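Local coordinates for protein beta chain (Acipenser persicus, PDB 6IYH) that probably carries oxygen as the haem-binding beta subunit of a tetrameric fish haemoglobin, at residues H60-G63 / K64-L67. Numbering follows the deposited sequence.
With HEM (protoporphyrin IX containing Fe), chain D.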
loop_
_atom_site.group_PDB
_atom_site.type_symbol
_atom_site.label_atom_id
_atom_site.label_comp_id
_atom_site.label_asym_id
_atom_site.label_seq_id
_atom_site.Cartn_x
_atom_site.Cartn_y
_atom_site.Cartn_z
ATOM N N HIS B 60 -11.137 -17.804 17.950
ATOM C CA HIS B 60 -10.749 -17.355 19.266
ATOM C C HIS B 60 -9.408 -17.923 19.677
ATOM O O HIS B 60 -8.522 -17.171 20.178
ATOM C CB HIS B 60 -11.761 -17.695 20.306
ATOM C CG HIS B 60 -13.148 -17.238 19.976
ATOM N ND1 HIS B 60 -14.260 -17.891 20.466
ATOM C CD2 HIS B 60 -13.618 -16.307 19.115
ATOM C CE1 HIS B 60 -15.350 -17.306 19.996
ATOM N NE2 HIS B 60 -14.978 -16.299 19.223
ATOM N N ALA B 61 -9.202 -19.246 19.538
ATOM C CA ALA B 61 -7.938 -19.815 19.914
ATOM C C ALA B 61 -6.748 -19.252 19.136
ATOM O O ALA B 61 -5.623 -18.990 19.664
ATOM C CB ALA B 61 -7.999 -21.357 19.780
ATOM N N HIS B 62 -6.952 -19.067 17.850
ATOM C CA HIS B 62 -5.888 -18.539 17.027
ATOM C C HIS B 62 -5.541 -17.083 17.354
ATOM O O HIS B 62 -4.375 -16.688 17.393
ATOM C CB HIS B 62 -6.137 -18.668 15.506
ATOM C CG HIS B 62 -4.911 -18.362 14.743
ATOM N ND1 HIS B 62 -3.775 -19.146 14.868
ATOM C CD2 HIS B 62 -4.563 -17.293 13.961
ATOM C CE1 HIS B 62 -2.792 -18.578 14.205
ATOM N NE2 HIS B 62 -3.246 -17.474 13.614
ATOM N N GLY B 63 -6.572 -16.317 17.625
ATOM C CA GLY B 63 -6.375 -14.927 18.031
ATOM C C GLY B 63 -5.517 -14.879 19.319
ATOM O O GLY B 63 -4.628 -14.034 19.454
ATOM N N LYS B 64 -5.804 -15.761 20.255
ATOM C CA LYS B 64 -4.927 -15.840 21.452
ATOM C C LYS B 64 -3.491 -16.181 21.099
ATOM O O LYS B 64 -2.556 -15.611 21.623
ATOM C CB LYS B 64 -5.528 -16.869 22.422
ATOM C CG LYS B 64 -4.835 -16.982 23.766
ATOM C CD LYS B 64 -5.378 -18.156 24.593
ATOM C CE LYS B 64 -4.702 -18.095 25.952
ATOM N NZ LYS B 64 -5.354 -18.955 26.984
ATOM N N THR B 65 -3.288 -17.150 20.231
ATOM C CA THR B 65 -1.921 -17.506 19.770
ATOM C C THR B 65 -1.177 -16.281 19.212
ATOM O O THR B 65 0.004 -16.057 19.510
ATOM C CB THR B 65 -2.011 -18.683 18.767
ATOM O OG1 THR B 65 -2.579 -19.853 19.418
ATOM C CG2 THR B 65 -0.670 -19.027 18.137
ATOM N N VAL B 66 -1.854 -15.497 18.356
ATOM C CA VAL B 66 -1.259 -14.295 17.779
ATOM C C VAL B 66 -0.875 -13.291 18.884
ATOM O O VAL B 66 0.222 -12.774 18.875
ATOM C CB VAL B 66 -2.200 -13.639 16.737
ATOM C CG1 VAL B 66 -1.610 -12.316 16.278
ATOM C CG2 VAL B 66 -2.399 -14.552 15.535
ATOM N N LEU B 67 -1.761 -13.056 19.848
ATOM C CA LEU B 67 -1.498 -12.091 20.881
ATOM C C LEU B 67 -0.356 -12.560 21.817
ATOM O O LEU B 67 0.460 -11.787 22.209
ATOM C CB LEU B 67 -2.757 -11.699 21.592
ATOM C CG LEU B 67 -3.398 -10.426 21.102
ATOM C CD1 LEU B 67 -2.534 -9.265 21.617
ATOM C CD2 LEU B 67 -3.511 -10.399 19.571
HETATM C CHA HEM D . -0.047 -18.929 12.219
HETATM C CHB HEM D . 1.611 -15.022 14.465
HETATM C CHC HEM D . -0.480 -12.275 11.048
HETATM C CHD HEM D . -1.989 -16.234 8.744
HETATM C C1A HEM D . 0.598 -18.070 13.078
HETATM C C2A HEM D . 1.223 -18.517 14.283
HETATM C C3A HEM D . 1.661 -17.443 14.918
HETATM C C4A HEM D . 1.298 -16.303 14.151
HETATM C CMA HEM D . 2.408 -17.417 16.253
HETATM C CAA HEM D . 1.399 -19.944 14.769
HETATM C CBA HEM D . 2.767 -20.452 14.320
HETATM C CGA HEM D . 3.087 -21.871 14.771
HETATM O O1A HEM D . 2.453 -22.857 14.343
HETATM O O2A HEM D . 4.016 -22.081 15.572
HETATM C C1B HEM D . 1.171 -13.903 13.727
HETATM C C2B HEM D . 1.463 -12.538 14.071
HETATM C C3B HEM D . 0.804 -11.782 13.146
HETATM C C4B HEM D . 0.236 -12.698 12.166
HETATM C CMB HEM D . 2.205 -11.963 15.290
HETATM C CAB HEM D . 0.683 -10.319 12.968
HETATM C CBB HEM D . 0.964 -9.429 13.937
HETATM C C1C HEM D . -1.142 -13.064 10.137
HETATM C C2C HEM D . -1.909 -12.648 8.984
HETATM C C3C HEM D . -2.326 -13.794 8.323
HETATM C C4C HEM D . -1.739 -14.932 9.035
HETATM C CMC HEM D . -2.278 -11.220 8.785
HETATM C CAC HEM D . -3.217 -13.971 7.149
HETATM C CBC HEM D . -3.899 -12.930 6.649
HETATM C C1D HEM D . -1.614 -17.293 9.591
HETATM C C2D HEM D . -2.009 -18.659 9.297
HETATM C C3D HEM D . -1.438 -19.443 10.223
HETATM C C4D HEM D . -0.751 -18.487 11.093
HETATM C CMD HEM D . -2.812 -19.129 8.081
HETATM C CAD HEM D . -1.561 -20.950 10.395
HETATM C CBD HEM D . -2.957 -21.145 11.057
HETATM C CGD HEM D . -3.371 -22.571 11.388
HETATM O O1D HEM D . -3.097 -23.085 12.487
HETATM O O2D HEM D . -4.064 -23.191 10.586
HETATM N NA HEM D . 0.651 -16.741 13.023
HETATM N NB HEM D . 0.514 -13.959 12.546
HETATM N NC HEM D . -1.038 -14.446 10.085
HETATM N ND HEM D . -0.816 -17.159 10.680
HETATM FE FE HEM D . -0.144 -15.621 11.561
HETATM O O HOH W 1 -1.973 -15.417 12.534
#
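His62 and Val66 sit one turn apart on the distal (E) helix of the globin fold, residues 57-75. Val66 N donates to His62 O at 2.9 Å, and equivalent i to i+4 bonds run from Lys64 N to His60 O, Thr65 N to Ala61 O and Leu67 N to Gly63 O; N-H...O angles of 160-164° in all four show an unbroken alpha-helix across 60-67. The i+3 and i+4 periodicity puts His62, Thr65 and Val66 on the haem side, whereas, away from the haem, His60 NE2 hydrogen-bonds to Ala54 O and Lys64 NZ forms a salt bridge with Glu20 OE2.

His62 is placed as the distal histidine. With CG anti to the backbone N (chi1 -169°), its imidazole points edge-on at the distal face of the porphyrin, where His62 CE1 comes 3.4 Å from HEM CHA. Val66 crosses it obliquely, CG2 lying 3.6 Å from His62 NE2, while its other branch, CG1, approaches HEM C2B at 3.8 Å. Thr65 adds a looser contact through CG2, 4.0 Å from HEM CMA. Phe41 and Leu27 also pack against the imidazole. A leucine in place of His62 would probably leave the iron-bound water without its imidazole partner and loosen its positioning. That water lies in the imidazole plane, its O 2.6 Å from His62 NE2, and the same water O coordinates HEM FE at 2.1 Å.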